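Long-range contacts in possible adhesin (Caldicellulosiruptor kronotskyensis, PDB 4WA0), which probably mediates attachment of the bacterium to cellulose, this chain being the magnesium-binding, beta-helical C-terminal domain of a tapirin: residues N28-S33 / I47-S52; I58-D63 / R91-D96; R143-V148 / S166-N171; R174-N179 / Q198-T203; L290-I295 / T308-S313. All blocks are in the same frame, centred on the assembly; numbering follows the deposited sequence. Where two conformers were deposited one is given.

How the contacts relate
All five contacts lie along one beta-helix, its coils stacked through three long runs of mostly parallel strands. Contacts 1 to 4 follow the chain toward one end of the helix: contact 1 near the middle, contact 2 about 18 Å from it between centres, then contacts 3 and 4. Those last two, centres about 16 Å apart, touch, because strand 174-177 follows strand 166-170 after a short turn and Leu167 packs on Leu175. Contact 5 comes last but lies across the chain's centre from contacts 3 and 4, about 47 Å from contact 4 between centres, since strand 313-316 pairs with strand 10-14. The domain is therefore a rod whose chain starts mid-length and finishes its far end late.

Contact 1: N28-S33 / I47-S52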
# COMPACT_ATOMS: atom_id res chain seq x y z
N ASN A 28 8.72 -1.50 7.40
CA ASN A 28 7.98 -2.29 8.34
C ASN A 28 6.57 -1.81 8.64
O ASN A 28 6.11 -0.77 8.18
CB ASN A 28 8.77 -2.49 9.65
CG ASN A 28 10.02 -3.36 9.43
OD1 ASN A 28 10.02 -4.27 8.58
ND2 ASN A 28 11.08 -3.06 10.12
N GLY A 29 5.84 -2.63 9.38
CA GLY A 29 4.41 -2.44 9.56
C GLY A 29 3.57 -2.69 8.33
O GLY A 29 4.06 -3.17 7.34
N SER A 30 2.36 -2.21 8.38
CA SER A 30 1.40 -2.31 7.26
C SER A 30 0.82 -0.93 6.94
O SER A 30 0.94 0.03 7.74
CB SER A 30 0.32 -3.27 7.64
OG SER A 30 0.86 -4.59 7.66
N VAL A 31 0.18 -0.81 5.78
CA VAL A 31 -0.46 0.45 5.38
C VAL A 31 -1.92 0.08 5.02
O VAL A 31 -2.17 -0.88 4.25
CB VAL A 31 0.21 1.05 4.15
CG1 VAL A 31 -0.56 2.23 3.58
CG2 VAL A 31 1.64 1.46 4.44
N TYR A 32 -2.87 0.89 5.52
CA TYR A 32 -4.28 0.68 5.28
C TYR A 32 -5.04 1.94 4.97
O TYR A 32 -4.87 2.94 5.65
CB TYR A 32 -4.90 0.05 6.54
CG TYR A 32 -6.43 0.01 6.56
CD1 TYR A 32 -7.20 1.08 7.02
CD2 TYR A 32 -7.10 -1.13 6.15
CE1 TYR A 32 -8.59 1.02 7.03
CE2 TYR A 32 -8.51 -1.16 6.12
CZ TYR A 32 -9.23 -0.10 6.56
OH TYR A 32 -10.65 -0.14 6.55
N SER A 33 -5.90 1.86 3.96
CA SER A 33 -6.84 2.95 3.66
C SER A 33 -8.26 2.36 3.57
O SER A 33 -8.48 1.39 2.87
CB SER A 33 -6.55 3.61 2.38
OG SER A 33 -7.55 4.62 2.23
N ILE A 47 6.98 -3.39 3.45
CA ILE A 47 5.93 -3.56 4.42
C ILE A 47 5.29 -4.90 4.37
O ILE A 47 5.53 -5.71 3.47
CB ILE A 47 4.84 -2.44 4.26
CG1 ILE A 47 4.18 -2.53 2.88
CG2 ILE A 47 5.47 -1.09 4.58
CD1 ILE A 47 3.17 -1.45 2.59
N ASP A 48 4.48 -5.20 5.38
CA ASP A 48 3.84 -6.49 5.43
C ASP A 48 2.57 -6.55 4.62
O ASP A 48 2.36 -7.52 3.90
CB ASP A 48 3.45 -6.85 6.86
CG ASP A 48 4.66 -7.05 7.79
OD1 ASP A 48 5.64 -7.69 7.39
OD2 ASP A 48 4.65 -6.62 8.97
N ASN A 49 1.69 -5.57 4.74
CA ASN A 49 0.46 -5.63 3.98
C ASN A 49 0.17 -4.19 3.48
O ASN A 49 0.51 -3.24 4.20
CB ASN A 49 -0.66 -6.03 4.86
CG ASN A 49 -0.49 -7.42 5.46
OD1 ASN A 49 -0.71 -8.44 4.80
ND2 ASN A 49 -0.06 -7.45 6.71
N LEU A 50 -0.55 -4.11 2.38
CA LEU A 50 -0.99 -2.82 1.79
C LEU A 50 -2.46 -2.96 1.37
O LEU A 50 -2.78 -3.76 0.46
CB LEU A 50 -0.11 -2.49 0.59
CG LEU A 50 -0.40 -1.29 -0.28
CD1 LEU A 50 -0.31 -0.05 0.58
CD2 LEU A 50 0.53 -1.28 -1.46
N ILE A 51 -3.35 -2.31 2.11
CA ILE A 51 -4.80 -2.52 1.96
C ILE A 51 -5.52 -1.28 1.59
O ILE A 51 -5.42 -0.30 2.34
CB ILE A 51 -5.39 -3.11 3.26
CG1 ILE A 51 -4.66 -4.40 3.57
CG2 ILE A 51 -6.92 -3.29 3.22
CD1 ILE A 51 -4.83 -4.89 4.96
N SER A 52 -6.28 -1.37 0.49
CA SER A 52 -7.24 -0.34 0.13
C SER A 52 -8.65 -0.88 -0.03
O SER A 52 -8.86 -1.79 -0.81
CB SER A 52 -6.87 0.36 -1.14
OG SER A 52 -7.87 1.34 -1.48
O HOH W 1 6.78 -5.24 10.03
O HOH W 2 2.17 -5.39 9.88
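Methyl CG2 of Ile51 approaches the Tyr32 ring obliquely, 3.6 Å from CD2, while Phe13 stacks on the same ring and Tyr227 meets it with the planes inclined. The second flat group, the Asn49 amide, donates from ND2 to Ser30 OG at 3.2 Å, nearly in its plane. Its OD1 accepts hydrogen bonds from Asn75 ND2 and Ile76 N. Ser30 OG lies anti to its carbonyl carbon (chi1 -70°), beside the backbone N, which brings it against Asn49, whose backbone N adds a weak bond. A water 2.7 Å from Ser30 OG donates to Asp48 OD2, and a second water links that oxygen to Gly29 N. The other oxygen, Asp48 OD1, forms a salt bridge with Arg74, which also binds Asn28 OD1. Asp48 N meets Gly29 O almost straight at 2.9 Å, and beyond it the backbone bonds alternate from Val31 N to Asn49 O through to Ser33 N and Ile51 O, 2.7 Å apart. On the face opposite Tyr32, Leu50 CD1 lies alongside Val31, 3.8 Å from its CB. Ile47 CD1, from the end of strand 44-47, crosses to Val31 CG2, also at 3.8 Å. Strands 30-33 and 50-52 run 3° from parallel, with Val31 beside Leu50, Tyr32 beside Ile51 and Ser33 beside Ser52. Such in-register stacking of successive coils is the hallmark of a parallel beta-helix.

Contact 2: I58-D63 / R91-D96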
# COMPACT_ATOMS: atom_id res chain seq x y z
N ILE A 58 -1.39 4.28 -8.30
CA ILE A 58 0.05 4.46 -8.09
C ILE A 58 0.54 5.36 -9.19
O ILE A 58 0.51 5.01 -10.31
CB ILE A 58 0.87 3.17 -8.02
CG1 ILE A 58 0.24 2.21 -7.01
CG2 ILE A 58 2.35 3.53 -7.75
CD1 ILE A 58 0.88 0.81 -7.00
N ASN A 59 0.95 6.55 -8.81
CA ASN A 59 1.42 7.54 -9.76
C ASN A 59 2.93 7.53 -9.94
O ASN A 59 3.66 7.04 -9.12
CB ASN A 59 0.88 8.90 -9.34
CG ASN A 59 -0.67 8.97 -9.67
OD1 ASN A 59 -1.09 8.59 -10.77
ND2 ASN A 59 -1.41 9.44 -8.80
N GLN A 60 3.33 8.09 -11.07
CA GLN A 60 4.74 8.30 -11.43
C GLN A 60 4.97 9.80 -11.60
O GLN A 60 4.02 10.53 -11.92
CB GLN A 60 5.08 7.58 -12.75
CG GLN A 60 5.13 6.08 -12.55
CD GLN A 60 5.62 5.29 -13.74
OE1 GLN A 60 5.64 5.75 -14.89
NE2 GLN A 60 5.96 4.05 -13.48
N ASP A 61 6.20 10.24 -11.44
CA ASP A 61 6.52 11.69 -11.45
C ASP A 61 7.99 11.77 -11.94
O ASP A 61 8.91 11.22 -11.30
CB ASP A 61 6.39 12.31 -10.07
CG ASP A 61 6.64 13.84 -10.06
OD1 ASP A 61 7.32 14.31 -10.93
OD2 ASP A 61 6.13 14.51 -9.11
N SER A 62 8.17 12.38 -13.10
CA SER A 62 9.46 12.48 -13.76
C SER A 62 10.38 13.59 -13.26
O SER A 62 11.56 13.66 -13.68
CB SER A 62 9.27 12.64 -15.26
OG SER A 62 8.58 13.80 -15.51
N ASP A 63 9.88 14.44 -12.38
CA ASP A 63 10.73 15.49 -11.75
C ASP A 63 12.01 14.84 -11.24
O ASP A 63 12.03 13.74 -10.64
CB ASP A 63 9.99 16.24 -10.66
CG ASP A 63 10.72 17.53 -10.22
OD1 ASP A 63 11.77 17.44 -9.56
OD2 ASP A 63 10.18 18.60 -10.57
N ARG A 91 9.86 6.77 -15.82
CA ARG A 91 9.83 6.22 -14.50
C ARG A 91 9.41 4.75 -14.49
O ARG A 91 8.76 4.26 -15.41
CB ARG A 91 8.89 7.05 -13.59
CG ARG A 91 9.35 8.41 -13.25
CD ARG A 91 10.64 8.32 -12.44
NE ARG A 91 11.10 9.63 -11.99
CZ ARG A 91 12.36 9.94 -11.85
NH1 ARG A 91 13.30 9.05 -12.18
NH2 ARG A 91 12.68 11.13 -11.37
N SER A 92 9.76 4.06 -13.40
CA SER A 92 9.33 2.70 -13.19
C SER A 92 8.48 2.57 -11.93
O SER A 92 8.65 3.34 -10.97
CB SER A 92 10.53 1.75 -13.08
OG SER A 92 11.19 1.63 -14.33
N THR A 93 7.57 1.62 -11.97
CA THR A 93 6.78 1.18 -10.81
C THR A 93 7.03 -0.27 -10.58
O THR A 93 6.57 -1.13 -11.32
CB THR A 93 5.28 1.46 -11.00
OG1 THR A 93 5.09 2.87 -10.95
CG2 THR A 93 4.44 0.91 -9.82
N ASN A 94 7.84 -0.58 -9.58
CA ASN A 94 8.17 -1.97 -9.29
C ASN A 94 7.40 -2.45 -8.06
O ASN A 94 7.38 -1.73 -7.05
CB ASN A 94 9.62 -2.07 -9.00
CG ASN A 94 10.43 -1.51 -10.17
OD1 ASN A 94 10.27 -1.98 -11.28
ND2 ASN A 94 11.22 -0.48 -9.93
N ILE A 95 6.77 -3.59 -8.16
CA ILE A 95 5.90 -4.09 -7.09
C ILE A 95 6.25 -5.53 -6.91
O ILE A 95 6.15 -6.27 -7.87
CB ILE A 95 4.41 -3.97 -7.34
CG1 ILE A 95 4.00 -2.53 -7.71
CG2 ILE A 95 3.66 -4.43 -6.15
CD1 ILE A 95 2.54 -2.32 -7.94
N ASP A 96 6.58 -5.95 -5.71
CA ASP A 96 6.90 -7.34 -5.44
C ASP A 96 6.12 -7.75 -4.21
O ASP A 96 6.44 -7.23 -3.11
CB ASP A 96 8.41 -7.44 -5.21
CG ASP A 96 8.89 -8.85 -5.08
OD1 ASP A 96 8.24 -9.60 -4.34
OD2 ASP A 96 9.98 -9.18 -5.66
O HOH W 3 2.63 3.65 -11.58
O HOH W 4 6.53 4.31 -17.10
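A loop bulging from one coil of the beta-helix, just after strand 56-58, is held against the next coil by Arg91, whose guanidinium edge takes Asp61 O and Asp63 O. Arg91 NE donates to Asp61 O at 2.8 Å, the oxygen lying in the guanidinium plane. NH2 reaches Asp63 O at the same 2.8 Å in a more bent bond, its nitrogen standing above that carbonyl's plane. The bend at chi2 (-64°) turns CD of Arg91 toward the loop. Between the two carbonyls the backbone is shaped by an Asx turn, in which Asp61 OD1 accepts from Asp63 N; Asp61 OD2 salt-bridges Lys22 and hydrogen-bonds Tyr330, and Asp63 OD1 salt-bridges Arg65. Gln60, extended beyond CG (chi2 -173°), crosses Arg91 with its amide nearly perpendicular to the guanidinium plane, CD 3.7 Å from Arg91 CB. Its NE2 donates to Thr93 OG1 at 2.9 Å, and its OE1 accepts from Ile88 N and from a water that also donates to Arg91 O. Thr93 OG1 is gripped three ways, receiving a second N-H from Asn69 ND2 and giving its own proton to a water, 2.7 Å away, that donates on to Ile58 O. Toward the interior of the beta-helix the contact turns apolar. Ile58 and Ile95 meet tip to tip, CD1 to CD1 at 3.7 Å, and Ile58 CG2 lies 3.9 Å from Thr93 CG2.

Contact 3: R143-V148 / S166-N171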
# COMPACT_ATOMS: atom_id res chain seq x y z
N ARG A 143 -10.58 -13.86 -13.43
CA ARG A 143 -11.92 -14.27 -13.87
C ARG A 143 -12.31 -13.69 -15.19
O ARG A 143 -13.22 -14.19 -15.83
CB ARG A 143 -13.02 -13.93 -12.85
CG ARG A 143 -12.77 -14.43 -11.45
CD ARG A 143 -12.69 -15.91 -11.45
NE ARG A 143 -12.63 -16.46 -10.06
CZ ARG A 143 -13.54 -17.21 -9.48
NH1 ARG A 143 -14.69 -17.48 -10.10
NH2 ARG A 143 -13.33 -17.69 -8.24
N GLY A 144 -11.67 -12.60 -15.56
CA GLY A 144 -11.84 -12.04 -16.87
C GLY A 144 -10.69 -12.32 -17.82
O GLY A 144 -10.17 -13.42 -17.92
N THR A 145 -10.27 -11.29 -18.51
CA THR A 145 -9.29 -11.38 -19.52
C THR A 145 -7.93 -10.95 -18.97
O THR A 145 -7.86 -9.94 -18.26
CB THR A 145 -9.65 -10.49 -20.74
OG1 THR A 145 -10.97 -10.86 -21.25
CG2 THR A 145 -8.57 -10.51 -21.84
N LEU A 146 -6.91 -11.65 -19.36
CA LEU A 146 -5.50 -11.25 -19.22
C LEU A 146 -5.14 -10.63 -20.58
O LEU A 146 -5.05 -11.33 -21.59
CB LEU A 146 -4.63 -12.43 -18.86
CG LEU A 146 -3.11 -12.17 -18.81
CD1 LEU A 146 -2.76 -11.04 -17.87
CD2 LEU A 146 -2.27 -13.44 -18.50
N GLU A 147 -4.93 -9.32 -20.61
CA GLU A 147 -4.66 -8.55 -21.84
C GLU A 147 -3.25 -8.02 -21.69
O GLU A 147 -2.93 -7.28 -20.73
CB GLU A 147 -5.66 -7.38 -21.94
CG GLU A 147 -5.40 -6.60 -23.19
CD GLU A 147 -6.42 -5.50 -23.46
OE1 GLU A 147 -7.32 -5.30 -22.60
OE2 GLU A 147 -6.25 -4.84 -24.51
N VAL A 148 -2.40 -8.33 -22.64
CA VAL A 148 -0.98 -7.99 -22.62
C VAL A 148 -0.61 -7.33 -23.94
O VAL A 148 -0.55 -8.01 -24.98
CB VAL A 148 -0.09 -9.24 -22.37
CG1 VAL A 148 1.36 -8.89 -22.09
CG2 VAL A 148 -0.62 -10.17 -21.25
N SER A 166 -9.87 -15.57 -20.60
CA SER A 166 -9.46 -15.21 -21.95
C SER A 166 -8.10 -14.55 -21.91
O SER A 166 -7.69 -13.98 -20.88
CB SER A 166 -10.47 -14.20 -22.54
OG SER A 166 -11.74 -14.81 -22.76
N LEU A 167 -7.41 -14.65 -23.04
CA LEU A 167 -6.08 -14.11 -23.23
C LEU A 167 -6.00 -13.32 -24.49
O LEU A 167 -6.47 -13.81 -25.55
CB LEU A 167 -5.09 -15.25 -23.26
CG LEU A 167 -3.64 -14.83 -23.43
CD1 LEU A 167 -3.05 -13.99 -22.30
CD2 LEU A 167 -2.78 -16.05 -23.75
N VAL A 168 -5.47 -12.09 -24.42
CA VAL A 168 -5.21 -11.31 -25.58
C VAL A 168 -3.78 -10.82 -25.47
O VAL A 168 -3.42 -10.17 -24.42
CB VAL A 168 -6.18 -10.12 -25.67
CG1 VAL A 168 -5.77 -9.16 -26.74
CG2 VAL A 168 -7.64 -10.57 -25.84
N VAL A 169 -2.99 -11.07 -26.49
CA VAL A 169 -1.61 -10.59 -26.54
C VAL A 169 -1.35 -10.03 -27.95
O VAL A 169 -1.54 -10.73 -28.98
CB VAL A 169 -0.58 -11.73 -26.27
CG1 VAL A 169 0.85 -11.19 -26.32
CG2 VAL A 169 -0.84 -12.45 -24.95
N ARG A 170 -0.95 -8.77 -28.03
CA ARG A 170 -0.77 -8.11 -29.33
C ARG A 170 0.14 -6.94 -29.23
O ARG A 170 0.47 -6.51 -28.17
CB ARG A 170 -2.15 -7.68 -29.89
CG ARG A 170 -2.97 -6.79 -29.06
CD ARG A 170 -4.16 -6.28 -29.88
NE ARG A 170 -5.07 -5.51 -29.10
CZ ARG A 170 -4.88 -4.25 -28.73
NH1 ARG A 170 -3.82 -3.55 -29.15
NH2 ARG A 170 -5.79 -3.68 -27.97
N ASN A 171 0.50 -6.35 -30.38
CA ASN A 171 1.27 -5.18 -30.44
C ASN A 171 2.65 -5.29 -29.77
O ASN A 171 3.02 -4.47 -28.92
CB ASN A 171 0.47 -4.00 -29.91
CG ASN A 171 -0.45 -3.43 -30.94
OD1 ASN A 171 -1.66 -3.72 -30.98
ND2 ASN A 171 0.11 -2.59 -31.81
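Val148 N donates to Val168 O at 2.8 Å, the shortest polar bond between strands 145-148 and 166-170, which run 7° from parallel. On its two sides the bonding alternates, Val168 N returning to Leu146 O at 3.0 Å and Arg170 N to Val148 O at 3.2 Å. Where the chain turns its corner the pairing fades, and Ser166 N reaches Gly144 O only weakly. Leu146 and Leu167 run alongside each other in the same direction; CD1 of Leu167 comes 3.9 Å from Leu146 CD2 and also packs on Leu146 O at 3.4 Å. Val148 and Val169 continue this buried face. On the opposite face, Thr145 OG1 sits 3.6 Å from Ser166 CB, and Ser166 OG, in one of its two conformers, bonds Thr187. There Glu147 OE2 and Arg170 NH2 form a long salt bridge of 3.7 Å, the oxygen standing well out of the guanidinium plane. Arg170 NH1 donates a hydrogen bond to Asn171 OD1. Strand 166-170 is the last of its beta-helix face, and Thr193 takes up Val169 N. Backbone bonds and the leucine-valine face thus hold these coils together, while the outer charges probably add only a diffuse attraction.

Contact 4: R174-N179 / Q198-T203; sequences RLILEN and QNNGGT
Leu177 packs tightly beneath the turn at 200-202, with Asn199 and Thr203 at its ends, whereas Arg174 and Gln198 lie along the solvent side. Leu177 CB sits 3.6 Å from Asn199 OD1 and its CD2 3.7 Å from Thr203 O, with Ile204 touching the same side chain. Asn199 OD1 also accepts from Gly202 N at 2.8 Å, an Asx motif that curls the chain over the leucine; ND2 of the same amide adds a weak bond to Gly202 O. Behind this turn runs regular parallel pairing, the final step of one beta-helix face: Ile176 lies opposite Gln198 and Leu177 opposite Asn199. Gln198 N donates to Leu175 O at 2.8 Å, Leu177 N to Gln198 O, and Asn200 N to Leu177 O. Past Asn200 the pairing ends, and Asn179 N, though 3.1 Å from Asn200 O, is badly angled for a bond. On the looser side Ile176, Gln198 and Asn200 project side by side, Ile176 CG2 reaching 3.8 Å from Asn200 ND2. In one of the two conformers of Gln198, Asn200 ND2 meets a lone pair of its OE1. Arg174 also has two conformers; in one, Ile176 CD1 sits over the centre of its guanidinium. Glu178 turns back instead to Lys157 and Ser158 of the preceding coil.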
# COMPACT_ATOMS: atom_id res chain seq x y z
N ARG A 174 4.36 -10.25 -25.34
CA ARG A 174 4.69 -11.69 -25.22
C ARG A 174 4.12 -12.22 -23.93
O ARG A 174 4.01 -11.48 -22.94
CB ARG A 174 6.20 -11.96 -25.14
CG ARG A 174 6.95 -11.83 -26.45
CD ARG A 174 8.40 -12.30 -26.24
NE ARG A 174 9.11 -11.48 -25.26
CZ ARG A 174 10.28 -11.78 -24.70
NH1 ARG A 174 10.93 -12.91 -25.04
NH2 ARG A 174 10.82 -10.93 -23.81
N LEU A 175 3.75 -13.50 -24.00
CA LEU A 175 3.43 -14.27 -22.80
C LEU A 175 4.42 -15.43 -22.82
O LEU A 175 4.50 -16.17 -23.84
CB LEU A 175 1.98 -14.74 -22.72
CG LEU A 175 1.72 -15.83 -21.65
CD1 LEU A 175 1.70 -15.17 -20.33
CD2 LEU A 175 0.34 -16.44 -21.86
N ILE A 176 5.20 -15.58 -21.72
CA ILE A 176 6.25 -16.58 -21.63
C ILE A 176 5.90 -17.62 -20.59
O ILE A 176 5.58 -17.24 -19.43
CB ILE A 176 7.58 -15.91 -21.29
CG1 ILE A 176 7.90 -14.84 -22.33
CG2 ILE A 176 8.68 -16.98 -21.15
CD1 ILE A 176 8.49 -13.56 -21.79
N LEU A 177 5.92 -18.90 -20.98
CA LEU A 177 5.75 -19.99 -20.00
C LEU A 177 7.10 -20.65 -19.76
O LEU A 177 7.80 -21.00 -20.70
CB LEU A 177 4.82 -21.07 -20.45
CG LEU A 177 3.33 -20.88 -20.30
CD1 LEU A 177 2.85 -19.87 -21.31
CD2 LEU A 177 2.53 -22.17 -20.43
N GLU A 178 7.53 -20.69 -18.49
CA GLU A 178 8.74 -21.46 -18.17
C GLU A 178 8.37 -22.92 -17.99
O GLU A 178 7.19 -23.33 -17.97
CB GLU A 178 9.41 -20.95 -16.90
CG GLU A 178 9.89 -19.53 -17.02
CD GLU A 178 10.67 -19.07 -15.77
OE1 GLU A 178 10.60 -19.73 -14.65
OE2 GLU A 178 11.36 -18.04 -15.95
N ASN A 179 9.41 -23.75 -17.83
CA ASN A 179 9.20 -25.21 -17.71
C ASN A 179 8.18 -25.59 -16.63
O ASN A 179 8.29 -25.15 -15.49
CB ASN A 179 10.57 -25.81 -17.35
CG ASN A 179 10.58 -27.31 -17.36
OD1 ASN A 179 10.30 -27.96 -16.35
ND2 ASN A 179 10.91 -27.88 -18.49
N GLN A 198 5.32 -17.77 -25.93
CA GLN A 198 6.57 -18.50 -25.98
C GLN A 198 6.56 -19.56 -24.89
O GLN A 198 6.73 -19.21 -23.72
CB GLN A 198 7.68 -17.52 -25.70
CG GLN A 198 9.10 -17.98 -25.92
CD GLN A 198 10.05 -16.94 -25.39
OE1 GLN A 198 10.77 -17.19 -24.40
NE2 GLN A 198 9.97 -15.71 -25.97
N ASN A 199 6.36 -20.81 -25.28
CA ASN A 199 6.09 -21.91 -24.34
C ASN A 199 7.35 -22.70 -24.24
O ASN A 199 7.66 -23.52 -25.14
CB ASN A 199 4.95 -22.78 -24.83
CG ASN A 199 4.58 -23.86 -23.82
OD1 ASN A 199 5.14 -23.87 -22.71
ND2 ASN A 199 3.61 -24.72 -24.16
N ASN A 200 8.08 -22.46 -23.15
CA ASN A 200 9.38 -23.14 -22.92
C ASN A 200 9.23 -24.34 -22.01
O ASN A 200 9.78 -24.37 -20.89
CB ASN A 200 10.36 -22.14 -22.34
CG ASN A 200 10.65 -21.00 -23.28
OD1 ASN A 200 10.71 -21.15 -24.51
ND2 ASN A 200 10.75 -19.80 -22.72
N GLY A 201 8.50 -25.35 -22.48
CA GLY A 201 8.29 -26.57 -21.72
C GLY A 201 7.16 -26.56 -20.69
O GLY A 201 7.16 -27.38 -19.75
N GLY A 202 6.22 -25.62 -20.83
CA GLY A 202 5.01 -25.63 -20.05
C GLY A 202 3.86 -26.24 -20.82
O GLY A 202 4.05 -26.94 -21.87
N THR A 203 2.64 -26.07 -20.34
CA THR A 203 1.46 -26.65 -21.02
C THR A 203 0.33 -25.65 -21.04
O THR A 203 0.11 -25.00 -19.99
CB THR A 203 0.96 -27.93 -20.29
OG1 THR A 203 2.09 -28.74 -20.01
CG2 THR A 203 -0.03 -28.69 -21.05

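Contact 5: L290-I295 / T308-S313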
# COMPACT_ATOMS: atom_id res chain seq x y z
N LEU A 290 13.41 9.93 18.91
CA LEU A 290 12.09 9.77 19.53
C LEU A 290 11.20 8.74 18.88
O LEU A 290 11.24 8.58 17.68
CB LEU A 290 11.45 11.15 19.33
CG LEU A 290 10.27 11.65 20.04
CD1 LEU A 290 10.53 11.48 21.52
CD2 LEU A 290 10.12 13.11 19.66
N GLN A 291 10.42 7.99 19.64
CA GLN A 291 9.42 7.19 19.00
C GLN A 291 8.12 7.99 18.99
O GLN A 291 7.58 8.33 20.04
CB GLN A 291 9.18 5.87 19.65
CG GLN A 291 8.21 5.05 18.80
CD GLN A 291 8.03 3.66 19.27
OE1 GLN A 291 6.91 3.18 19.28
NE2 GLN A 291 9.13 2.96 19.62
N LEU A 292 7.61 8.23 17.81
CA LEU A 292 6.51 9.21 17.65
C LEU A 292 5.29 8.62 16.95
O LEU A 292 5.42 8.01 15.92
CB LEU A 292 7.04 10.37 16.81
CG LEU A 292 6.11 11.55 16.46
CD1 LEU A 292 5.76 12.35 17.70
CD2 LEU A 292 6.79 12.43 15.47
N HIS A 293 4.11 8.85 17.52
CA HIS A 293 2.85 8.41 16.96
C HIS A 293 1.97 9.65 16.77
O HIS A 293 1.72 10.33 17.72
CB HIS A 293 2.21 7.38 17.86
CG HIS A 293 3.13 6.24 18.14
ND1 HIS A 293 3.29 5.23 17.24
CD2 HIS A 293 4.01 6.02 19.13
CE1 HIS A 293 4.24 4.41 17.66
NE2 HIS A 293 4.70 4.88 18.79
N LEU A 294 1.56 9.91 15.53
CA LEU A 294 0.81 11.11 15.19
C LEU A 294 -0.60 10.61 14.86
O LEU A 294 -0.78 9.73 13.99
CB LEU A 294 1.41 11.75 13.94
CG LEU A 294 2.81 12.32 14.08
CD1 LEU A 294 3.32 12.79 12.72
CD2 LEU A 294 2.99 13.38 15.16
N ILE A 295 -1.60 11.16 15.54
CA ILE A 295 -3.00 10.75 15.36
C ILE A 295 -3.86 12.00 15.17
O ILE A 295 -3.81 12.91 16.00
CB ILE A 295 -3.50 9.95 16.56
CG1 ILE A 295 -2.49 8.81 16.91
CG2 ILE A 295 -4.89 9.41 16.27
CD1 ILE A 295 -3.00 7.82 17.85
N THR A 308 12.12 14.57 6.24
CA THR A 308 11.76 14.29 7.64
C THR A 308 11.94 12.85 7.88
O THR A 308 11.43 12.05 7.08
CB THR A 308 10.30 14.67 7.92
OG1 THR A 308 10.10 16.03 7.54
CG2 THR A 308 9.97 14.42 9.37
N ILE A 309 12.65 12.50 8.95
CA ILE A 309 12.82 11.09 9.33
C ILE A 309 12.08 10.85 10.63
O ILE A 309 12.37 11.58 11.61
CB ILE A 309 14.28 10.78 9.55
CG1 ILE A 309 14.96 11.01 8.20
CG2 ILE A 309 14.50 9.35 10.07
CD1 ILE A 309 16.46 10.98 8.23
N MSE A 310 11.23 9.83 10.65
CA MSE A 310 10.60 9.43 11.92
C MSE A 310 10.52 7.95 12.17
O MSE A 310 10.59 7.12 11.26
CB MSE A 310 9.20 10.07 12.11
CG MSE A 310 8.21 9.55 11.18
SE MSE A 310 6.45 10.50 11.42
CE MSE A 310 5.81 9.40 12.82
N ASN A 311 10.36 7.63 13.44
CA ASN A 311 10.17 6.27 13.93
C ASN A 311 8.88 6.20 14.72
O ASN A 311 8.71 7.00 15.63
CB ASN A 311 11.31 5.87 14.89
CG ASN A 311 12.66 5.88 14.21
OD1 ASN A 311 13.03 4.91 13.57
ND2 ASN A 311 13.41 6.94 14.39
N GLY A 312 7.95 5.33 14.35
CA GLY A 312 6.65 5.32 14.91
C GLY A 312 5.52 4.94 14.00
O GLY A 312 5.57 3.93 13.32
N SER A 313 4.49 5.79 13.96
CA SER A 313 3.35 5.53 13.12
C SER A 313 2.50 6.77 12.97
O SER A 313 2.62 7.74 13.77
CB SER A 313 2.54 4.32 13.67
OG SER A 313 1.79 4.65 14.85
O HOH W 5 10.47 9.67 15.35
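His293 ND1 and Ser313 OG share a nearly straight hydrogen bond of 2.9 Å, with the hydroxyl in the plane of the imidazole at its edge; either could be the donor. A chi1 of 74° places Ser313 OG between the backbone N and the carbonyl carbon, on the side where it meets ND1. The backbone on both sides fixes this pair. Ser313 N donates to Leu292 O at 3.1 Å and Leu294 N to Ser313 O at 3.0 Å, while Leu292 N donates to Asn311 O at 2.7 Å. Gly312 sets its CA 3.1 Å from Leu292 O, close enough for a C-H...O contact, at the corner where the chain swings from strand 308-311 into the next face. Because of that corner, strands 291-295 and 308-311 cross at 97°, though the residues after the turn pair in parallel. Below it lies Met310, present as selenomethionine. The Met310 side chain crosses that of Leu292 at about a right angle, its CE 3.4 Å from Leu292 O, and its SE rests 4.1 Å from Leu294 CD1. Farther out, a water accepts from Asn311 N beside Leu290 O. Leu335 of strand 333-337 backs Met310, strand 258-263 flanks the 290-295 side, and Leu290 and Leu292 lean on Ile276 of helix 269-280, which supplies Glu275 to the magnesium site; the bound ion lies about 12 Å from the Leu294 side chain.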